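Local coordinates for putative uncharacterized protein (Chaetomium thermophilum, PDB 5T8V) that probably loads cohesin onto chromatin as an Scc2-type sister chromatid cohesion protein, of which this chain is the HEAT-repeat C-terminal fragment, at residues A93-T97 with N122-A126; I127-R131 with T198-L203; S133-M137 with A151-A155; K190-L194 with S243-T247; L204-S208 with V256-M260. All blocks are in the same frame, centred on the assembly; numbering follows the deposited sequence.

Contact 1: A93-T97 with N122-A126; sequences ALRQT and NLEAA
A126 turns its methyl into the end of helix 81-96, CB lying 3.2 Å from A93 O and the same distance from T97 OG1. Those two neighbours come from different places: A93 offers its backbone carbonyl, T97 its side-chain hydroxyl. The T97 hydroxyl sits between the backbone N and the carbonyl carbon (chi1 61°), which directs OG1 at A126 while CG2 lies alongside the start of helix 120-136, 3.9 Å from N122 O. That carbonyl oxygen is already engaged, accepting the backbone N-H of A126. On the other flank L94 leans across rather than pointing straight at its neighbour; its CD2 lies 3.5 Å from A126 O and a little farther from A126 CB. A93 CB faces the carbonyl of A125. Toward solvent, Q96 is bent at chi2 and brings its amide beside that of N122, the planes 71° apart and NE2 3.7 Å from ND2. The pair is a plain contact of two amides, and both side chains also touch L47. L158 of helix 149-172 packs on both L94 and A126. Where two alanines face each other, the CA atoms of A93 and A126 come within 4.8 Å. The chemistry is therefore close van der Waals packing between two helices in the N-terminal, largely helical part of this cohesin-loader fragment, with polar side-chain groups at its exposed margin.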
# COMPACT_ATOMS: atom_id res chain seq x y z
N ALA A 93 -4.12 71.18 -14.58
CA ALA A 93 -3.04 70.20 -14.73
C ALA A 93 -3.55 68.90 -15.33
O ALA A 93 -2.81 68.22 -16.06
CB ALA A 93 -2.37 69.94 -13.38
N LEU A 94 -4.79 68.52 -15.04
CA LEU A 94 -5.34 67.28 -15.56
C LEU A 94 -5.79 67.43 -17.01
O LEU A 94 -5.58 66.52 -17.83
CB LEU A 94 -6.50 66.81 -14.69
CG LEU A 94 -6.05 66.21 -13.35
CD1 LEU A 94 -7.18 66.21 -12.33
CD2 LEU A 94 -5.54 64.80 -13.59
N ARG A 95 -6.41 68.56 -17.35
CA ARG A 95 -6.78 68.81 -18.74
C ARG A 95 -5.55 68.91 -19.63
O ARG A 95 -5.62 68.62 -20.83
CB ARG A 95 -7.62 70.08 -18.85
CG ARG A 95 -9.07 69.92 -18.39
CD ARG A 95 -9.90 71.16 -18.68
NE ARG A 95 -9.59 72.27 -17.78
CZ ARG A 95 -8.67 73.21 -18.01
NH1 ARG A 95 -7.96 73.20 -19.13
NH2 ARG A 95 -8.47 74.17 -17.12
N GLN A 96 -4.41 69.32 -19.07
CA GLN A 96 -3.19 69.42 -19.87
C GLN A 96 -2.83 68.07 -20.48
O GLN A 96 -2.50 67.99 -21.67
CB GLN A 96 -2.05 69.95 -19.00
CG GLN A 96 -0.70 70.01 -19.71
CD GLN A 96 -0.71 70.95 -20.90
OE1 GLN A 96 -1.59 71.80 -21.04
NE2 GLN A 96 0.28 70.79 -21.78
N THR A 97 -2.88 67.01 -19.68
CA THR A 97 -2.40 65.69 -20.09
C THR A 97 -3.54 64.71 -20.37
O THR A 97 -3.31 63.50 -20.40
CB THR A 97 -1.47 65.11 -19.03
OG1 THR A 97 -2.18 64.97 -17.79
CG2 THR A 97 -0.26 66.01 -18.81
N ASN A 122 4.75 68.04 -16.52
CA ASN A 122 3.30 68.13 -16.64
C ASN A 122 2.62 66.84 -16.22
O ASN A 122 1.58 66.88 -15.53
CB ASN A 122 2.92 68.49 -18.08
CG ASN A 122 3.32 69.90 -18.46
OD1 ASN A 122 3.59 70.73 -17.60
ND2 ASN A 122 3.35 70.17 -19.76
N LEU A 123 3.17 65.69 -16.61
CA LEU A 123 2.56 64.41 -16.25
C LEU A 123 2.47 64.26 -14.73
O LEU A 123 1.39 64.02 -14.18
CB LEU A 123 3.37 63.27 -16.86
CG LEU A 123 2.98 61.86 -16.43
CD1 LEU A 123 1.50 61.59 -16.69
CD2 LEU A 123 3.85 60.83 -17.13
N GLU A 124 3.61 64.39 -14.04
CA GLU A 124 3.62 64.29 -12.59
C GLU A 124 2.70 65.34 -11.96
O GLU A 124 1.93 65.04 -11.04
CB GLU A 124 5.05 64.45 -12.06
CG GLU A 124 5.91 63.22 -12.25
CD GLU A 124 7.30 63.38 -11.67
OE1 GLU A 124 8.19 63.87 -12.39
OE2 GLU A 124 7.49 63.03 -10.49
N ALA A 125 2.78 66.58 -12.45
CA ALA A 125 1.89 67.62 -11.95
C ALA A 125 0.43 67.19 -12.03
O ALA A 125 -0.36 67.49 -11.13
CB ALA A 125 2.12 68.91 -12.74
N ALA A 126 0.07 66.46 -13.09
CA ALA A 126 -1.30 66.00 -13.24
C ALA A 126 -1.61 64.85 -12.28
O ALA A 126 -2.68 64.82 -11.66
CB ALA A 126 -1.56 65.56 -14.68

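Contact 2: I127-R131 with T198-L203; sequences IRAAR and TDAQKL
R128 and D199 form a salt bridge that rests on one carboxylate oxygen: NE and NH2 both donate to OD1, at 2.9 and 3.3 Å, each bond weak and bent. The guanidinium and carboxylate planes stand 80° apart, unlike a flat two-oxygen pairing. One turn on, R131 NE makes a weak bond of 3.1 Å to K202 O, the oxygen lying at the guanidinium edge. R131 extends with CG opposite the backbone N (chi1 -176°), carrying it past K202 CB; its NH1 bonds Q63. K202 CD rests over one face of that guanidinium, while its NZ turns to a bound citrate. A leucine in place of R128 would probably leave the D199 carboxylate without its cationic mate beside the nearby acid E124. Inward, I127 CG2 lies 3.6 Å from D199 CB and also meets L203 CB, and L203 CD1 packs on A130 CB at 3.8 Å. The two helix segments run nearly parallel, at 22° with axes 9.1 Å apart. Ion pair and basic groups thus line one border of an apolar seam, where the citrate, probably from crystallisation, suggests that anions may be favoured.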
# COMPACT_ATOMS: atom_id res chain seq x y z
N ILE A 127 -0.68 63.90 -12.14
CA ILE A 127 -0.87 62.78 -11.22
C ILE A 127 -1.17 63.30 -9.82
O ILE A 127 -2.20 62.99 -9.21
CB ILE A 127 0.36 61.87 -11.23
CG1 ILE A 127 0.53 61.22 -12.61
CG2 ILE A 127 0.25 60.79 -10.15
CD1 ILE A 127 1.84 60.48 -12.80
N ARG A 128 -0.26 64.13 -9.29
CA ARG A 128 -0.43 64.61 -7.92
C ARG A 128 -1.53 65.66 -7.82
O ARG A 128 -2.08 65.86 -6.73
CB ARG A 128 0.90 65.13 -7.40
CG ARG A 128 1.88 64.00 -7.12
CD ARG A 128 3.02 64.43 -6.24
NE ARG A 128 3.76 63.27 -5.73
CZ ARG A 128 3.45 62.60 -4.63
NH1 ARG A 128 2.41 62.95 -3.89
NH2 ARG A 128 4.19 61.56 -4.26
N ALA A 129 -1.88 66.32 -8.92
CA ALA A 129 -3.08 67.15 -8.93
C ALA A 129 -4.32 66.31 -8.68
O ALA A 129 -5.16 66.66 -7.85
CB ALA A 129 -3.19 67.89 -10.27
N ALA A 130 -4.43 65.18 -9.39
CA ALA A 130 -5.53 64.25 -9.14
C ALA A 130 -5.54 63.80 -7.68
O ALA A 130 -6.59 63.81 -7.03
CB ALA A 130 -5.43 63.05 -10.06
N ARG A 131 -4.37 63.41 -7.16
CA ARG A 131 -4.30 63.00 -5.77
C ARG A 131 -4.85 64.08 -4.84
O ARG A 131 -5.63 63.80 -3.93
CB ARG A 131 -2.87 62.64 -5.39
CG ARG A 131 -2.73 62.12 -3.97
CD ARG A 131 -1.41 61.42 -3.75
NE ARG A 131 -1.47 60.56 -2.57
CZ ARG A 131 -1.07 60.91 -1.35
NH1 ARG A 131 -0.59 62.12 -1.11
NH2 ARG A 131 -1.17 60.03 -0.36
N THR A 198 6.52 56.67 -7.69
CA THR A 198 5.95 57.03 -6.39
C THR A 198 4.65 57.79 -6.56
O THR A 198 3.66 57.51 -5.87
CB THR A 198 6.96 57.86 -5.59
OG1 THR A 198 8.14 57.08 -5.35
CG2 THR A 198 6.37 58.29 -4.24
N ASP A 199 4.61 58.76 -7.48
CA ASP A 199 3.38 59.49 -7.75
C ASP A 199 2.25 58.54 -8.12
O ASP A 199 1.13 58.65 -7.62
CB ASP A 199 3.61 60.51 -8.86
CG ASP A 199 4.65 61.55 -8.49
OD1 ASP A 199 5.29 61.41 -7.42
OD2 ASP A 199 4.83 62.51 -9.27
N ALA A 200 2.53 57.58 -9.01
CA ALA A 200 1.51 56.62 -9.42
C ALA A 200 1.00 55.82 -8.22
O ALA A 200 -0.21 55.69 -8.02
CB ALA A 200 2.06 55.69 -10.50
N GLN A 201 1.92 55.26 -7.43
CA GLN A 201 1.51 54.52 -6.23
C GLN A 201 0.59 55.37 -5.36
O GLN A 201 -0.51 54.95 -4.99
CB GLN A 201 2.73 54.09 -5.43
CG GLN A 201 3.58 53.00 -6.07
CD GLN A 201 4.65 52.48 -5.12
OE1 GLN A 201 4.67 52.84 -3.94
NE2 GLN A 201 5.54 51.63 -5.63
N LYS A 202 1.03 56.59 -5.04
CA LYS A 202 0.27 57.46 -4.15
C LYS A 202 -1.12 57.74 -4.72
O LYS A 202 -2.10 57.84 -3.97
CB LYS A 202 1.03 58.76 -3.92
CG LYS A 202 2.38 58.57 -3.24
CD LYS A 202 2.23 58.26 -1.76
CE LYS A 202 3.59 58.17 -1.07
NZ LYS A 202 4.39 59.44 -1.20
N LEU A 203 -1.23 57.87 -6.05
CA LEU A 203 -2.54 58.11 -6.65
C LEU A 203 -3.43 56.88 -6.52
O LEU A 203 -4.59 56.98 -6.10
CB LEU A 203 -2.38 58.50 -8.11
CG LEU A 203 -3.71 58.73 -8.86
CD1 LEU A 203 -4.53 59.83 -8.19
CD2 LEU A 203 -3.45 59.08 -10.31

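Contact 3: S133-M137 with A151-A155; sequences SMRIM and AIEQA
M134 curls its thioether over the first turn of helix 149-172, CE resting 3.7 Å from A151 O. The chain bends at chi2 (-53°) and again at chi3 (107°), which brings the methyl round to the peptide between A151 and I152 and fits it between two alanine methyls one turn apart. It lies 3.9 Å from A151 CB and slightly farther from A155 CB. The sulfur meets a different partner, SD standing 4.1 Å from I152 CG1. M137 approaches the same isoleucine by another route: it stays extended through chi2 and bends only at its end, placing CE 3.8 Å from I152 CG1 and also against A151 CB. Two methionine ends thus share I152 CG1 and the A151 methyl. S133 adds its CB beside that of A151 at 4.4 Å, its hydroxyl being bonded back to A129 O within its own helix. The contact across is apolar, while the carbonyl of A151 is taken by the N-H of A155. M134 reaches further, touching M206, M207 and L210 of helix 190-213, and M207 also covers A155. This is the packing of two successive helices joined by a connection of about 12 residues, with a third helix laid against them, consistent with a largely helical, alpha-solenoid-like protein.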
# COMPACT_ATOMS: atom_id res chain seq x y z
N SER A 133 -7.02 66.48 -5.57
CA SER A 133 -8.46 66.56 -5.73
C SER A 133 -9.16 65.48 -4.91
O SER A 133 -10.10 65.77 -4.15
CB SER A 133 -8.83 66.42 -7.21
OG SER A 133 -8.32 67.51 -7.96
N MET A 134 -8.72 64.23 -5.05
CA MET A 134 -9.34 63.14 -4.30
C MET A 134 -9.28 63.40 -2.80
O MET A 134 -10.30 63.33 -2.10
CB MET A 134 -8.66 61.81 -4.65
CG MET A 134 -8.71 61.44 -6.12
SD MET A 134 -10.37 61.46 -6.83
CE MET A 134 -10.30 62.95 -7.82
N ARG A 135 -8.09 63.72 -2.29
CA ARG A 135 -7.96 63.98 -0.86
C ARG A 135 -8.92 65.08 -0.41
O ARG A 135 -9.53 64.99 0.66
CB ARG A 135 -6.52 64.34 -0.51
CG ARG A 135 -6.35 64.79 0.93
CD ARG A 135 -4.93 64.59 1.40
NE ARG A 135 -4.61 63.17 1.56
CZ ARG A 135 -3.38 62.69 1.69
NH1 ARG A 135 -2.33 63.52 1.66
NH2 ARG A 135 -3.18 61.39 1.83
N ILE A 136 -9.06 66.13 -1.22
CA ILE A 136 -10.03 67.17 -0.92
C ILE A 136 -11.43 66.58 -0.83
O ILE A 136 -12.25 67.00 -0.00
CB ILE A 136 -9.96 68.30 -1.97
CG1 ILE A 136 -8.67 69.10 -1.78
CG2 ILE A 136 -11.18 69.22 -1.88
CD1 ILE A 136 -8.37 70.07 -2.90
N MET A 137 -11.73 65.60 -1.68
CA MET A 137 -13.01 64.90 -1.59
C MET A 137 -13.06 63.88 -0.46
O MET A 137 -14.10 63.24 -0.28
CB MET A 137 -13.33 64.21 -2.92
CG MET A 137 -13.92 65.14 -3.96
SD MET A 137 -14.43 64.28 -5.46
CE MET A 137 -12.84 63.93 -6.19
N ALA A 151 -13.61 64.90 -11.90
CA ALA A 151 -12.27 64.75 -11.33
C ALA A 151 -11.95 63.27 -11.10
O ALA A 151 -10.86 62.80 -11.43
CB ALA A 151 -12.16 65.54 -10.02
N ILE A 152 -12.91 62.53 -10.53
CA ILE A 152 -12.73 61.09 -10.39
C ILE A 152 -12.47 60.46 -11.75
O ILE A 152 -11.58 59.61 -11.90
CB ILE A 152 -13.97 60.46 -9.72
CG1 ILE A 152 -14.14 61.03 -8.30
CG2 ILE A 152 -13.83 58.94 -9.66
CD1 ILE A 152 -15.42 60.62 -7.62
N GLU A 153 -13.22 60.88 -12.78
CA GLU A 153 -13.02 60.32 -14.11
C GLU A 153 -11.59 60.55 -14.59
O GLU A 153 -10.94 59.64 -15.11
CB GLU A 153 -14.03 60.93 -15.08
CG GLU A 153 -14.43 60.00 -16.22
CD GLU A 153 -15.19 58.78 -15.73
OE1 GLU A 153 -15.78 58.85 -14.63
OE2 GLU A 153 -15.19 57.76 -16.44
N GLN A 154 -11.08 61.77 -14.42
CA GLN A 154 -9.72 62.09 -14.84
C GLN A 154 -8.71 61.23 -14.09
O GLN A 154 -7.80 60.64 -14.69
CB GLN A 154 -9.44 63.58 -14.61
CG GLN A 154 -10.29 64.51 -15.46
CD GLN A 154 -10.19 65.96 -15.02
OE1 GLN A 154 -9.97 66.25 -13.85
NE2 GLN A 154 -10.35 66.87 -15.97
N ALA A 155 -8.84 61.16 -12.76
CA ALA A 155 -7.92 60.34 -11.97
C ALA A 155 -7.93 58.90 -12.46
O ALA A 155 -6.87 58.28 -12.64
CB ALA A 155 -8.30 60.42 -10.49

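Contact 4: K190-L194 with S243-T247; sequences KRRIL and SVIET
In the largely helical N-terminal part of this HEAT-repeat protein fragment, a loop packs on a helix: V244 and I245, in the loop leading into helix 247-267, lie against K190, I193 and L194 near the N-terminal end of helix 190-213. The contact therefore joins this helix to the loop before helix 247-267, rather than helix to helix. I245 has the largest share. Its CG1 lies between the backbone N and the carbonyl carbon (chi1 59°), while the short CG2 branch is the one presented to the helix, 3.4 Å from L194 CD1. L194 and I245 lie flank to flank, their chains running opposite ways. I193 CG2 touches the same I245 methyl at 4.3 Å. The other arm of I193 goes to V244: CD1 meets CG1 at 4.0 Å, with the two side chains at about a right angle. L186 of the preceding helix 180-187 packs on both I193 and V244 and closes this small apolar cluster. K190 lies outermost, its aliphatic part drawn across the carbonyl of V244 with CG 3.5 Å from V244 O. CE passes beside the same oxygen, but the ammonium is used differently: NZ bonds S187 O, so the lysine methylenes lie against the V244 carbonyl on the exposed side. A side-chain bond within the loop probably helps hold its shape. S243 OG donates to I245 O at 2.9 Å, the hydroxyl lying 35° out of the carbonyl plane.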
# COMPACT_ATOMS: atom_id res chain seq x y z
N LYS A 190 16.95 56.19 -14.27
CA LYS A 190 16.34 55.72 -13.03
C LYS A 190 15.82 56.86 -12.15
O LYS A 190 14.63 56.91 -11.83
CB LYS A 190 17.34 54.91 -12.20
CG LYS A 190 17.80 53.61 -12.81
CD LYS A 190 18.83 52.95 -11.90
CE LYS A 190 19.29 51.61 -12.44
NZ LYS A 190 19.94 51.75 -13.77
N ARG A 191 16.72 57.76 -11.74
CA ARG A 191 16.38 58.73 -10.71
C ARG A 191 15.22 59.61 -11.14
O ARG A 191 14.49 60.13 -10.28
CB ARG A 191 17.59 59.60 -10.38
CG ARG A 191 17.49 60.26 -9.01
CD ARG A 191 18.80 60.89 -8.59
NE ARG A 191 18.93 60.96 -7.14
CZ ARG A 191 20.04 61.30 -6.50
NH1 ARG A 191 21.14 61.61 -7.17
NH2 ARG A 191 20.05 61.32 -5.17
N ARG A 192 15.04 59.82 -12.44
CA ARG A 192 13.88 60.55 -12.91
C ARG A 192 12.65 59.66 -13.00
O ARG A 192 11.52 60.15 -12.87
CB ARG A 192 14.16 61.18 -14.27
CG ARG A 192 15.36 62.13 -14.26
CD ARG A 192 15.44 62.94 -15.55
NE ARG A 192 14.29 63.82 -15.71
CZ ARG A 192 14.10 64.64 -16.74
NH1 ARG A 192 14.99 64.70 -17.72
NH2 ARG A 192 13.02 65.40 -16.79
N ILE A 193 12.84 58.35 -13.20
CA ILE A 193 11.69 57.46 -13.27
C ILE A 193 11.07 57.24 -11.89
O ILE A 193 9.84 57.20 -11.75
CB ILE A 193 12.08 56.12 -13.92
CG1 ILE A 193 12.55 56.36 -15.36
CG2 ILE A 193 10.89 55.15 -13.91
CD1 ILE A 193 13.13 55.14 -16.02
N LEU A 194 11.90 57.11 -10.86
CA LEU A 194 11.39 56.73 -9.54
C LEU A 194 10.32 57.68 -9.02
O LEU A 194 9.24 57.20 -8.63
CB LEU A 194 12.55 56.62 -8.55
CG LEU A 194 12.99 55.20 -8.22
CD1 LEU A 194 13.40 54.45 -9.48
CD2 LEU A 194 14.13 55.23 -7.21
N SER A 243 16.22 44.50 -14.47
CA SER A 243 15.09 45.39 -14.23
C SER A 243 15.57 46.83 -14.29
O SER A 243 16.64 47.17 -13.77
CB SER A 243 14.46 45.12 -12.87
OG SER A 243 15.40 45.31 -11.83
N VAL A 244 14.78 47.69 -14.94
CA VAL A 244 15.15 49.09 -15.08
C VAL A 244 15.35 49.73 -13.72
O VAL A 244 16.33 50.45 -13.48
CB VAL A 244 14.10 49.85 -15.91
CG1 VAL A 244 14.46 51.32 -16.04
CG2 VAL A 244 13.96 49.22 -17.29
N ILE A 245 14.42 49.49 -12.80
CA ILE A 245 14.48 50.04 -11.45
C ILE A 245 14.38 48.89 -10.45
O ILE A 245 14.17 47.73 -10.82
CB ILE A 245 13.37 51.08 -11.19
CG1 ILE A 245 11.98 50.46 -11.40
CG2 ILE A 245 13.57 52.28 -12.10
CD1 ILE A 245 10.84 51.39 -11.05
N GLU A 246 14.53 49.23 -9.17
CA GLU A 246 14.47 48.23 -8.12
C GLU A 246 13.14 47.50 -8.15
O GLU A 246 12.07 48.12 -8.15
CB GLU A 246 14.69 48.88 -6.75
CG GLU A 246 16.12 49.33 -6.51
CD GLU A 246 16.30 50.01 -5.17
OE1 GLU A 246 15.29 50.25 -4.48
OE2 GLU A 246 17.46 50.32 -4.81
N THR A 247 13.21 46.16 -8.16
CA THR A 247 12.01 45.34 -8.21
C THR A 247 11.05 45.65 -7.06
O THR A 247 9.83 45.54 -7.23
CB THR A 247 12.41 43.87 -8.18
OG1 THR A 247 13.33 43.64 -7.10
CG2 THR A 247 13.08 43.46 -9.49

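Contact 5: L204-S208 with V256-M260; sequences LSMMS and VAMDM
M260 and V256 meet flat groups only in the backbone of helix 190-213, since no aromatic ring or amide side chain takes part. The thioether methyl of M260 lies near the peptide that follows L204, CE being 3.2 Å from L204 O, while V256 CG1 stands 3.8 Å from S205 N at that same peptide. The flat carboxylate of D259 is turned to R312 of helix 305-315 in a salt bridge. M260 gets to its place by a straight run: CG is opposite the backbone N (chi1 -170°), chi2 is extended, and the bend at chi3 drops CE beside L204, the two side chains crossing at about a right angle. CE is 4.0 Å from L204 CB and also brushes M207 CB. V256 CG1 comes in from the N-terminal side and packs on L204 CB at 3.6 Å. The two segments belong to two long helices, 190-213 and 247-267, of the largely helical fold and run almost parallel, at 16° with axes 9.3 Å apart. Helix 218-232, which lies between them in the chain, covers the seam, L231 resting on L204 and A228 on M260. At the far end S208 and M260 approach with CA atoms 5.0 Å apart. The serine hydroxyl faces the stem of the methionine, OG lying alongside CB and CG. S205 sits at the outer edge, where its OG bonds back to K202 O one turn earlier.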
# COMPACT_ATOMS: atom_id res chain seq x y z
N LEU A 204 -2.92 55.70 -6.88
CA LEU A 204 -3.72 54.49 -6.78
C LEU A 204 -4.21 54.27 -5.35
O LEU A 204 -5.41 54.06 -5.12
CB LEU A 204 -2.90 53.29 -7.26
CG LEU A 204 -2.52 53.29 -8.74
CD1 LEU A 204 -1.41 52.30 -9.02
CD2 LEU A 204 -3.73 52.97 -9.60
N SER A 205 -3.30 54.33 -4.38
CA SER A 205 -3.71 54.19 -2.99
C SER A 205 -4.72 55.27 -2.61
O SER A 205 -5.65 55.01 -1.84
CB SER A 205 -2.48 54.25 -2.07
OG SER A 205 -2.00 55.58 -1.96
N MET A 206 -4.55 56.48 -3.15
CA MET A 206 -5.51 57.54 -2.85
C MET A 206 -6.89 57.21 -3.39
O MET A 206 -7.90 57.61 -2.80
CB MET A 206 -5.03 58.87 -3.42
CG MET A 206 -5.91 60.05 -3.03
SD MET A 206 -6.01 60.27 -1.24
CE MET A 206 -7.78 60.44 -1.03
N MET A 207 -6.97 56.49 -4.52
CA MET A 207 -8.27 56.04 -5.02
C MET A 207 -8.86 54.98 -4.10
O MET A 207 -10.06 55.01 -3.79
CB MET A 207 -8.12 55.49 -6.44
CG MET A 207 -7.59 56.50 -7.44
SD MET A 207 -8.69 57.91 -7.67
CE MET A 207 -10.07 57.14 -8.52
N SER A 208 -8.03 54.02 -3.67
CA SER A 208 -8.49 53.04 -2.68
C SER A 208 -9.11 53.74 -1.48
O SER A 208 -10.17 53.32 -0.99
CB SER A 208 -7.32 52.16 -2.22
OG SER A 208 -6.93 51.26 -3.25
N VAL A 256 -0.33 47.68 -3.43
CA VAL A 256 -1.38 48.67 -3.60
C VAL A 256 -2.57 48.06 -4.33
O VAL A 256 -3.74 48.32 -3.99
CB VAL A 256 -0.84 49.91 -4.35
CG1 VAL A 256 -1.97 50.77 -4.90
CG2 VAL A 256 0.04 50.72 -3.42
N ALA A 257 -2.30 47.24 -5.35
CA ALA A 257 -3.39 46.60 -6.08
C ALA A 257 -4.20 45.68 -5.18
O ALA A 257 -5.43 45.69 -5.22
CB ALA A 257 -2.84 45.84 -7.28
N MET A 258 -3.51 44.86 -4.38
CA MET A 258 -4.23 43.99 -3.45
C MET A 258 -5.12 44.79 -2.51
O MET A 258 -6.29 44.45 -2.30
CB MET A 258 -3.23 43.14 -2.66
CG MET A 258 -2.52 42.11 -3.50
SD MET A 258 -1.37 41.10 -2.55
CE MET A 258 -0.81 39.96 -3.80
N ASP A 259 -4.59 45.87 -1.95
CA ASP A 259 -5.40 46.73 -1.08
C ASP A 259 -6.64 47.22 -1.82
O ASP A 259 -7.75 47.19 -1.28
CB ASP A 259 -4.56 47.91 -0.59
CG ASP A 259 -3.50 47.50 0.41
OD1 ASP A 259 -3.36 46.28 0.66
OD2 ASP A 259 -2.80 48.39 0.93
N MET A 260 -6.47 47.67 -3.06
CA MET A 260 -7.60 48.21 -3.82
C MET A 260 -8.66 47.14 -4.04
O MET A 260 -9.86 47.39 -3.85
CB MET A 260 -7.11 48.77 -5.15
CG MET A 260 -8.16 49.56 -5.91
SD MET A 260 -7.54 50.29 -7.43
CE MET A 260 -6.40 51.52 -6.78

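How the contacts relate
Contacts 1, 2 and 3 share helix 120-136, and contacts 2, 4 and 5 share helix 190-213, so contact 2 ties the two groups together. Its centre is 11 Å from those of contacts 1, 3 and 5. Contact 1 runs into contact 2 where A93 CB meets A129 CB at 3.8 Å, and contact 3 meets contact 5 where M134 CB lies 3.6 Å from M206 CG. Contact 4, toward the N-terminal end of helix 190-213, has its nearest atoms about 5 Å from contact 1 but about 17 Å from contact 3. Citrate, probably from crystallisation, is bonded by K202 and by R135 of segment 133-137. All five lie at the N-terminal end of this fragment.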